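Local coordinates for protein aminomethyltransferase (Bartonella henselae, PDB 3GIR) that belongs to the aminomethyltransferase (glycine cleavage T-protein) family, pairing a folate-binding domain with a C-terminal beta-barrel domain, at residues G259-L262 / D266-P269; I274-T279 / M353-V358; G341-G344 / G349-A352; V367-R372 / I376-H381. One frame throughout, in Å; residues are numbered along the deposited sequence.

Interaction 1. Residues G259-L262 / D266-P269; sequences GLCL and DITP
The carboxylate of Asp266 reaches back to the backbone NH of Leu262, and the carbonyl of Leu262 takes the NH of Asp266. Together these two bonds close a short loop in the family's folate-binding domain, between helix 248-257 and helix 284-289. Three residues separate the segments, and the chain then runs on in roughly the same direction. No regular strand or helix is involved.

The Asp266 side chain reaches across to the first segment, carboxylate first. Its CG is anti to its own carbonyl carbon (chi1 -44°), which brings the carboxylate within bonding distance of the Leu262 N-H. OD2 receives that NH at 2.8 Å through its anti lone pair, with an N-H...O angle of 159°. In the return bond Asp266 N meets Leu262 O at 2.9 Å, and the donor is tilted 17° from the carbonyl plane. OD2 also passes 3.6 Å from Cys261 CA.

This carboxylate is buried and shared by several partners. Arg255 forms a salt bridge to OD2, while Ser340 and Thr339 hydrogen-bond to OD1. The negative charge is therefore probably well compensated, and the group is held from both oxygens. Arg255 also bonds to Leu260 O, so it bridges the two segments.

Cys261 and Ile267 make the apolar half of the contact. Ile267 CG1 lies between its backbone N and carbonyl carbon, and this carries CD1 over to Cys261, 4.0 Å from CB. The sulfur comes in beside the other branch of the isoleucine and the base of the aspartate. Cys261 SG is 4.1 Å from both Ile267 CG2 and Asp266 CB.

Interaction 2. Residues I274-T279 / M353-V358; sequences IDAALT and MGYVPV
Tyr355 reaches across to the backbone of Asp275 and the methyl of Ala276, and its side chain carries the whole contact. It starts from a strand whose CA atoms stay far from the loop: Ala276 and Tyr355, the closest pair, are 8.5 Å apart at CA. From CB the chain turns so that CG is anti to the carbonyl carbon (chi1 -76°). The ring then spans the gap.

Along the ring, CE1 is the carbon that touches first. Tyr355 CE1 lies 3.6 Å from Asp275 O, which approaches the ring obliquely. The CB of Asp275 is further off, at 4.3 Å from Tyr355 CE1. Beyond CE1, the backbone N of Ala276 sits at the ring edge, near its plane.

The receiving loop is a type I beta turn from Ile274 to Ala277, closed by a bond of 3.2 Å from Ala277 N to Ile274 O. The tyrosine belongs to strand 349-356 of the C-terminal barrel domain. The contact thus joins that barrel to a loop of the folate-binding family region. Arg308 makes a cation-pi contact with the same ring.

At the tip, Tyr355 OH lies 3.6 Å from Ala276 CB and 3.7 Å from Ala276 CA. These are van der Waals contacts. The polar partner of the hydroxyl is Asp266 O, with which it forms a hydrogen bond.

Interaction 3. Residues G341-G344 / G349-A352; sequences GGFG and GPVA
Strands 341-344 and 349-352 run antiparallel, with axes 4.3 Å apart at closest approach and N-to-C directions 143° apart. Gly342 pairs with Val351 and Gly344 with Gly349 as hydrogen-bonded pairs. Gly341 with Ala352 and Phe343 with Pro350 are the non-hydrogen-bonded ones. In the first hydrogen-bonded pair, Val351 N meets Gly342 O at 2.9 Å, nearly along the C=O axis, and the N-H...O angle is 173°. The bond from Gly344 N to Gly349 O is as short, 2.9 Å, but its donor stands well above the carbonyl plane. The return bond from Gly349 N to Gly344 O is longer, at 3.3 Å.

This is the loop end of the beta hairpin formed by strands 334-344 and 349-356 in the C-terminal barrel domain. Three of the four residues in its first segment are glycines, so few side chains meet.

Phe343 has its CG anti to the backbone N (chi1 -175°), which swings the ring across to the partner strand. There its CE1 comes within 3.5 Å of Gly349 CA, approaching obliquely. The ring also reaches its cross-strand partner, with Phe343 CD1 4.3 Å from Pro350 CD. Pro320 touches the same ring from a loop. On the other face of the sheet, Val351 packs against the opposing backbone, its CG2 3.5 Å from Gly342 O, and its side chain also meets Phe385.

Interaction 4. Residues V367-R372 / I376-H381; sequences VFTELR and IALSVH
This is an antiparallel strand pairing in the wall of the C-terminal barrel. On its other side strand 366-371 bonds to strand 326-328, through Phe368 and Phe328, which closes the sheet. Val367 pairs with Leu378 and Thr369 with Ile376 through two bonds each. Leu378 N reaches Val367 O at 2.8 Å, with an N-H...O angle of 176°. Ile376 N meets Thr369 O at the same distance, 2.8 Å. Phe368 and Ala377 form the non-hydrogen-bonded pair between them; their backbones bond outward, to Phe328 and Gln316.

The two strands form the last beta hairpin of the domain. One face carries Val367, Thr369, Ile376 and Leu378. Val367 and Leu378 cross obliquely, with Val367 CG2 4.0 Å from Leu378 CB. Thr369 and Ile376 lie side by side and point the same way. Toward the turn, Leu371 CB meets Ile376 CG1 at 3.9 Å. The Thr369 methyl CG2 is 4.0 Å from Leu378 CD1, while its hydroxyl, anti to the backbone N (chi1 -163°), bonds to Val326 O. Leu327 covers Val367 and Leu378.

On the opposite face, the Phe368 ring lies against the small Ala377, with Phe368 CE1 3.9 Å from Ala377 CB. Lys375 makes a cation-pi contact with that ring.

From the N terminus, interaction 1 comes first. It closes a three-residue loop after helix 248-257, in the folate-binding part of the chain. Interaction 2 then starts in the same long loop and closes a much wider one, bringing 274-279 against strand 349-356 of the barrel domain. Interaction 3, a hairpin, falls wholly within that wide loop, and its second strand continues straight into 353-358. Interaction 4 follows in series as a second hairpin of the same sheet. Interactions 1 and 2 touch directly, Ile267 CG2 lying 3.5 Å from Ala276 CB. Interactions 2 and 4 meet at Val356 and Val367. Interactions 3 and 4 do not touch; their centres are about 13 Å apart.

Interaction 1. Residues G259-L262 / D266-P269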
loop_
_atom_site.group_PDB
_atom_site.type_symbol
_atom_site.label_atom_id
_atom_site.label_comp_id
_atom_site.label_asym_id
_atom_site.label_seq_id
_atom_site.Cartn_x
_atom_site.Cartn_y
_atom_site.Cartn_z
ATOM N N GLY A 259 4.514 -0.171 -9.268
ATOM C CA GLY A 259 3.897 1.112 -9.393
ATOM C C GLY A 259 2.980 1.563 -8.282
ATOM O O GLY A 259 2.082 2.432 -8.497
ATOM N N LEU A 260 3.139 0.977 -7.097
ATOM C CA LEU A 260 2.226 1.216 -5.999
ATOM C C LEU A 260 2.665 2.347 -5.142
ATOM O O LEU A 260 3.841 2.460 -4.831
ATOM C CB LEU A 260 2.050 -0.064 -5.181
ATOM C CG LEU A 260 1.720 -1.322 -5.987
ATOM C CD1 LEU A 260 1.710 -2.580 -5.101
ATOM C CD2 LEU A 260 0.398 -1.080 -6.653
ATOM N N CYS A 261 1.725 3.157 -4.691
ATOM C CA CYS A 261 2.076 4.319 -3.830
ATOM C C CYS A 261 2.376 3.946 -2.402
ATOM O O CYS A 261 1.773 3.004 -1.832
ATOM C CB CYS A 261 0.951 5.317 -3.784
ATOM S SG CYS A 261 0.755 6.190 -5.356
ATOM N N LEU A 262 3.257 4.734 -1.785
ATOM C CA LEU A 262 3.512 4.640 -0.356
ATOM C C LEU A 262 3.068 5.962 0.280
ATOM O O LEU A 262 3.646 7.036 0.002
ATOM C CB LEU A 262 4.969 4.279 -0.056
ATOM C CG LEU A 262 5.321 4.436 1.427
ATOM C CD1 LEU A 262 4.520 3.358 2.161
ATOM C CD2 LEU A 262 6.827 4.294 1.632
ATOM N N ASP A 266 4.815 9.090 -1.732
ATOM C CA ASP A 266 4.189 9.433 -2.997
ATOM C C ASP A 266 2.851 10.097 -2.935
ATOM O O ASP A 266 2.396 10.630 -3.930
ATOM C CB ASP A 266 4.043 8.169 -3.822
ATOM C CG ASP A 266 5.291 7.323 -3.772
ATOM O OD1 ASP A 266 6.406 7.785 -4.166
ATOM O OD2 ASP A 266 5.154 6.183 -3.261
ATOM N N ILE A 267 2.155 9.938 -1.820
ATOM C CA ILE A 267 0.894 10.605 -1.560
ATOM C C ILE A 267 0.970 11.127 -0.146
ATOM O O ILE A 267 1.538 10.453 0.733
ATOM C CB ILE A 267 -0.303 9.713 -1.816
ATOM C CG1 ILE A 267 -0.178 8.346 -1.135
ATOM C CG2 ILE A 267 -0.482 9.521 -3.350
ATOM C CD1 ILE A 267 -1.412 7.414 -1.363
ATOM N N THR A 268 0.347 12.275 0.085
ATOM C CA THR A 268 0.377 12.934 1.365
ATOM C C THR A 268 -0.921 13.760 1.467
ATOM O O THR A 268 -1.682 13.868 0.492
ATOM C CB THR A 268 1.574 13.876 1.487
ATOM O OG1 THR A 268 1.297 15.018 0.687
ATOM C CG2 THR A 268 2.889 13.249 1.020
ATOM N N PRO A 269 -1.186 14.333 2.640
ATOM C CA PRO A 269 -2.364 15.204 2.737
ATOM C C PRO A 269 -2.314 16.446 1.871
ATOM O O PRO A 269 -3.345 17.104 1.718
ATOM C CB PRO A 269 -2.371 15.584 4.221
ATOM C CG PRO A 269 -1.680 14.531 4.848
ATOM C CD PRO A 269 -0.559 14.157 3.924
#

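Interaction 2. Residues I274-T279 / M353-V358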
loop_
_atom_site.group_PDB
_atom_site.type_symbol
_atom_site.label_atom_id
_atom_site.label_comp_id
_atom_site.label_asym_id
_atom_site.label_seq_id
_atom_site.Cartn_x
_atom_site.Cartn_y
_atom_site.Cartn_z
ATOM N N ILE A 274 -6.303 13.584 -7.739
ATOM C CA ILE A 274 -6.132 14.090 -9.081
ATOM C C ILE A 274 -4.639 14.231 -9.336
ATOM O O ILE A 274 -4.142 13.708 -10.350
ATOM C CB ILE A 274 -6.908 15.441 -9.288
ATOM C CG1 ILE A 274 -8.447 15.278 -9.058
ATOM C CG2 ILE A 274 -6.652 16.002 -10.683
ATOM C CD1 ILE A 274 -8.955 14.885 -7.547
ATOM N N ASP A 275 -3.921 14.899 -8.425
ATOM C CA ASP A 275 -2.468 15.065 -8.589
ATOM C C ASP A 275 -1.799 13.674 -8.624
ATOM O O ASP A 275 -0.856 13.427 -9.349
ATOM C CB ASP A 275 -1.876 15.834 -7.393
ATOM C CG ASP A 275 -2.547 17.153 -7.124
ATOM O OD1 ASP A 275 -2.961 17.784 -8.135
ATOM O OD2 ASP A 275 -2.591 17.547 -5.880
ATOM N N ALA A 276 -2.270 12.759 -7.770
ATOM C CA ALA A 276 -1.684 11.450 -7.629
ATOM C C ALA A 276 -2.055 10.416 -8.670
ATOM O O ALA A 276 -1.574 9.292 -8.639
ATOM C CB ALA A 276 -2.008 10.897 -6.175
ATOM N N ALA A 277 -2.916 10.804 -9.616
ATOM C CA ALA A 277 -3.457 9.881 -10.622
ATOM C C ALA A 277 -4.033 8.614 -10.012
ATOM O O ALA A 277 -3.769 7.492 -10.488
ATOM C CB ALA A 277 -2.395 9.520 -11.716
ATOM N N LEU A 278 -4.922 8.840 -9.028
ATOM C CA LEU A 278 -5.618 7.776 -8.329
ATOM C C LEU A 278 -7.145 8.006 -8.398
ATOM O O LEU A 278 -7.902 7.357 -7.647
ATOM C CB LEU A 278 -5.121 7.726 -6.895
ATOM C CG LEU A 278 -3.669 7.355 -6.594
ATOM C CD1 LEU A 278 -3.453 7.435 -5.090
ATOM C CD2 LEU A 278 -3.349 5.965 -7.064
ATOM N N THR A 279 -7.635 8.907 -9.264
ATOM C CA THR A 279 -9.080 9.176 -9.297
ATOM C C THR A 279 -9.850 7.941 -9.758
ATOM O O THR A 279 -11.051 7.891 -9.525
ATOM C CB THR A 279 -9.494 10.359 -10.263
ATOM O OG1 THR A 279 -9.074 10.007 -11.582
ATOM C CG2 THR A 279 -8.839 11.677 -9.792
ATOM N N MET A 353 9.650 7.092 -8.549
ATOM C CA MET A 353 8.387 7.783 -8.818
ATOM C C MET A 353 8.540 9.167 -8.256
ATOM O O MET A 353 9.353 9.421 -7.372
ATOM C CB MET A 353 7.161 7.096 -8.194
ATOM C CG MET A 353 6.752 5.862 -8.879
ATOM S SD MET A 353 5.128 5.239 -8.331
ATOM C CE MET A 353 5.147 5.723 -6.619
ATOM N N GLY A 354 7.764 10.114 -8.788
ATOM C CA GLY A 354 7.902 11.472 -8.270
ATOM C C GLY A 354 6.847 12.362 -8.888
ATOM O O GLY A 354 5.913 11.862 -9.568
ATOM N N TYR A 355 6.976 13.647 -8.681
ATOM C CA TYR A 355 6.061 14.679 -9.157
ATOM C C TYR A 355 6.749 15.597 -10.096
ATOM O O TYR A 355 7.831 16.077 -9.816
ATOM C CB TYR A 355 5.408 15.490 -8.037
ATOM C CG TYR A 355 4.299 14.698 -7.343
ATOM C CD1 TYR A 355 2.981 14.772 -7.761
ATOM C CD2 TYR A 355 4.603 13.821 -6.310
ATOM C CE1 TYR A 355 2.000 14.047 -7.170
ATOM C CE2 TYR A 355 3.572 13.073 -5.708
ATOM C CZ TYR A 355 2.296 13.187 -6.159
ATOM O OH TYR A 355 1.243 12.414 -5.613
ATOM N N VAL A 356 6.065 15.885 -11.207
ATOM C CA VAL A 356 6.491 16.885 -12.207
ATOM C C VAL A 356 5.227 17.697 -12.553
ATOM O O VAL A 356 4.096 17.246 -12.410
ATOM C CB VAL A 356 7.149 16.239 -13.425
ATOM C CG1 VAL A 356 8.459 15.483 -13.056
ATOM C CG2 VAL A 356 6.134 15.350 -14.227
ATOM N N PRO A 357 5.410 18.911 -13.124
ATOM C CA PRO A 357 4.244 19.629 -13.556
ATOM C C PRO A 357 3.627 18.963 -14.759
ATOM O O PRO A 357 4.273 18.169 -15.481
ATOM C CB PRO A 357 4.826 21.018 -13.915
ATOM C CG PRO A 357 6.176 21.064 -13.304
ATOM C CD PRO A 357 6.638 19.642 -13.401
ATOM N N VAL A 358 2.358 19.289 -15.001
ATOM C CA VAL A 358 1.639 18.627 -16.083
ATOM C C VAL A 358 2.330 18.700 -17.446
ATOM O O VAL A 358 2.318 17.737 -18.218
ATOM C CB VAL A 358 0.148 19.109 -16.103
ATOM C CG1 VAL A 358 0.003 20.551 -16.474
ATOM C CG2 VAL A 358 -0.723 18.205 -17.017
#

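Interaction 3. Residues G341-G344 / G349-A352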
loop_
_atom_site.group_PDB
_atom_site.type_symbol
_atom_site.label_atom_id
_atom_site.label_comp_id
_atom_site.label_asym_id
_atom_site.label_seq_id
_atom_site.Cartn_x
_atom_site.Cartn_y
_atom_site.Cartn_z
ATOM N N GLY A 341 12.488 5.968 -4.637
ATOM C CA GLY A 341 13.509 5.500 -5.557
ATOM C C GLY A 341 14.348 4.406 -4.990
ATOM O O GLY A 341 14.648 4.436 -3.776
ATOM N N GLY A 342 14.759 3.462 -5.836
ATOM C CA GLY A 342 15.668 2.404 -5.435
ATOM C C GLY A 342 16.082 1.535 -6.605
ATOM O O GLY A 342 15.731 1.790 -7.729
ATOM N N PHE A 343 16.883 0.516 -6.344
ATOM C CA PHE A 343 17.230 -0.449 -7.360
ATOM C C PHE A 343 16.142 -1.485 -7.450
ATOM O O PHE A 343 15.745 -2.064 -6.418
ATOM C CB PHE A 343 18.566 -1.091 -7.060
ATOM C CG PHE A 343 19.042 -2.015 -8.144
ATOM C CD1 PHE A 343 19.639 -1.512 -9.288
ATOM C CD2 PHE A 343 18.929 -3.392 -7.997
ATOM C CE1 PHE A 343 20.049 -2.376 -10.283
ATOM C CE2 PHE A 343 19.364 -4.239 -8.952
ATOM C CZ PHE A 343 19.887 -3.721 -10.110
ATOM N N GLY A 344 15.609 -1.722 -8.648
ATOM C CA GLY A 344 14.629 -2.802 -8.818
ATOM C C GLY A 344 15.289 -4.031 -9.406
ATOM O O GLY A 344 15.634 -4.012 -10.583
ATOM N N GLY A 349 17.432 -2.451 -12.838
ATOM C CA GLY A 349 17.991 -1.116 -12.808
ATOM C C GLY A 349 17.202 -0.215 -11.876
ATOM O O GLY A 349 16.222 -0.665 -11.296
ATOM N N PRO A 350 17.676 1.021 -11.679
ATOM C CA PRO A 350 16.969 2.000 -10.829
ATOM C C PRO A 350 15.533 2.256 -11.321
ATOM O O PRO A 350 15.278 2.316 -12.554
ATOM C CB PRO A 350 17.830 3.256 -10.933
ATOM C CG PRO A 350 19.065 2.820 -11.488
ATOM C CD PRO A 350 18.910 1.598 -12.230
ATOM N N VAL A 351 14.620 2.357 -10.355
ATOM C CA VAL A 351 13.226 2.688 -10.525
ATOM C C VAL A 351 12.930 3.814 -9.553
ATOM O O VAL A 351 13.614 3.984 -8.527
ATOM C CB VAL A 351 12.338 1.456 -10.300
ATOM C CG1 VAL A 351 12.765 0.392 -11.357
ATOM C CG2 VAL A 351 12.540 0.837 -8.923
ATOM N N ALA A 352 12.027 4.694 -9.914
ATOM C CA ALA A 352 11.582 5.747 -9.083
ATOM C C ALA A 352 10.210 6.270 -9.447
ATOM O O ALA A 352 9.646 5.900 -10.485
ATOM C CB ALA A 352 12.631 6.956 -9.294
#

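Interaction 4. Residues V367-R372 / I376-H381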
loop_
_atom_site.group_PDB
_atom_site.type_symbol
_atom_site.label_atom_id
_atom_site.label_comp_id
_atom_site.label_asym_id
_atom_site.label_seq_id
_atom_site.Cartn_x
_atom_site.Cartn_y
_atom_site.Cartn_z
ATOM N N VAL A 367 13.857 14.904 -17.472
ATOM C CA VAL A 367 14.006 15.798 -16.325
ATOM C C VAL A 367 15.354 15.501 -15.734
ATOM O O VAL A 367 16.006 14.539 -16.090
ATOM C CB VAL A 367 12.866 15.685 -15.296
ATOM C CG1 VAL A 367 11.481 16.028 -15.934
ATOM C CG2 VAL A 367 12.771 14.299 -14.667
ATOM N N PHE A 368 15.777 16.355 -14.817
ATOM C CA PHE A 368 17.153 16.243 -14.325
ATOM C C PHE A 368 17.234 16.421 -12.818
ATOM O O PHE A 368 16.415 17.052 -12.190
ATOM C CB PHE A 368 18.024 17.350 -15.003
ATOM C CG PHE A 368 17.955 17.326 -16.503
ATOM C CD1 PHE A 368 18.819 16.537 -17.195
ATOM C CD2 PHE A 368 16.926 17.994 -17.180
ATOM C CE1 PHE A 368 18.715 16.420 -18.581
ATOM C CE2 PHE A 368 16.779 17.832 -18.570
ATOM C CZ PHE A 368 17.687 17.083 -19.237
ATOM N N THR A 369 18.272 15.804 -12.289
ATOM C CA THR A 369 18.685 16.063 -10.859
ATOM C C THR A 369 20.186 16.284 -10.805
ATOM O O THR A 369 20.884 16.217 -11.799
ATOM C CB THR A 369 18.215 14.902 -9.962
ATOM O OG1 THR A 369 18.244 15.324 -8.595
ATOM C CG2 THR A 369 19.048 13.715 -10.119
ATOM N N GLU A 370 20.699 16.634 -9.639
ATOM C CA GLU A 370 22.097 16.913 -9.520
ATOM C C GLU A 370 22.758 15.862 -8.623
ATOM O O GLU A 370 22.252 15.574 -7.541
ATOM C CB GLU A 370 22.268 18.260 -8.884
ATOM C CG GLU A 370 21.990 19.433 -9.750
ATOM C CD GLU A 370 23.011 19.703 -10.890
ATOM O OE1 GLU A 370 24.272 19.796 -10.632
ATOM O OE2 GLU A 370 22.512 19.861 -12.050
ATOM N N LEU A 371 23.902 15.366 -9.044
ATOM C CA LEU A 371 24.682 14.431 -8.213
ATOM C C LEU A 371 26.148 14.799 -8.305
ATOM O O LEU A 371 26.673 14.906 -9.396
ATOM C CB LEU A 371 24.485 13.018 -8.703
ATOM C CG LEU A 371 25.317 11.908 -8.069
ATOM C CD1 LEU A 371 24.984 11.739 -6.579
ATOM C CD2 LEU A 371 25.149 10.536 -8.820
ATOM N N ARG A 372 26.774 15.088 -7.148
ATOM C CA ARG A 372 28.203 15.516 -7.093
ATOM C C ARG A 372 28.463 16.649 -8.052
ATOM O O ARG A 372 29.462 16.680 -8.772
ATOM C CB ARG A 372 29.154 14.368 -7.302
ATOM C CG ARG A 372 28.952 13.218 -6.401
ATOM C CD ARG A 372 29.915 12.123 -6.640
ATOM N NE ARG A 372 29.729 11.475 -7.917
ATOM C CZ ARG A 372 28.933 10.431 -8.106
ATOM N NH1 ARG A 372 28.282 9.884 -7.082
ATOM N NH2 ARG A 372 28.835 9.909 -9.316
ATOM N N ILE A 376 22.183 14.943 -13.946
ATOM C CA ILE A 376 21.865 13.554 -14.225
ATOM C C ILE A 376 20.452 13.500 -14.825
ATOM O O ILE A 376 19.533 14.113 -14.270
ATOM C CB ILE A 376 21.778 12.655 -12.942
ATOM C CG1 ILE A 376 23.156 12.418 -12.352
ATOM C CG2 ILE A 376 21.134 11.243 -13.266
ATOM C CD1 ILE A 376 24.211 12.626 -13.328
ATOM N N ALA A 377 20.251 12.750 -15.904
ATOM C CA ALA A 377 18.942 12.734 -16.566
ATOM C C ALA A 377 18.077 11.592 -16.040
ATOM O O ALA A 377 18.582 10.516 -15.687
ATOM C CB ALA A 377 19.123 12.604 -18.116
ATOM N N LEU A 378 16.794 11.818 -15.928
ATOM C CA LEU A 378 15.782 10.757 -15.716
ATOM C C LEU A 378 14.749 10.914 -16.856
ATOM O O LEU A 378 14.553 12.028 -17.330
ATOM C CB LEU A 378 14.981 10.958 -14.450
ATOM C CG LEU A 378 15.807 11.028 -13.140
ATOM C CD1 LEU A 378 16.398 12.453 -12.859
ATOM C CD2 LEU A 378 15.007 10.489 -11.984
ATOM N N SER A 379 14.063 9.847 -17.250
ATOM C CA SER A 379 12.967 10.041 -18.168
ATOM C C SER A 379 11.665 9.609 -17.503
ATOM O O SER A 379 11.597 8.611 -16.733
ATOM C CB SER A 379 13.237 9.249 -19.468
ATOM O OG SER A 379 13.391 7.857 -19.194
ATOM N N VAL A 380 10.617 10.329 -17.813
ATOM C CA VAL A 380 9.313 9.974 -17.314
ATOM C C VAL A 380 8.941 8.635 -17.953
ATOM O O VAL A 380 9.179 8.402 -19.116
ATOM C CB VAL A 380 8.260 11.045 -17.678
ATOM C CG1 VAL A 380 6.811 10.524 -17.410
ATOM C CG2 VAL A 380 8.583 12.405 -16.987
ATOM N N HIS A 381 8.442 7.696 -17.152
ATOM C CA HIS A 381 8.333 6.288 -17.519
ATOM C C HIS A 381 6.959 5.788 -17.100
ATOM O O HIS A 381 6.421 6.145 -16.059
ATOM C CB HIS A 381 9.430 5.435 -16.883
ATOM C CG HIS A 381 9.593 4.053 -17.447
ATOM N ND1 HIS A 381 8.734 3.000 -17.152
ATOM C CD2 HIS A 381 10.550 3.544 -18.246
ATOM C CE1 HIS A 381 9.155 1.916 -17.788
ATOM N NE2 HIS A 381 10.249 2.215 -18.460
#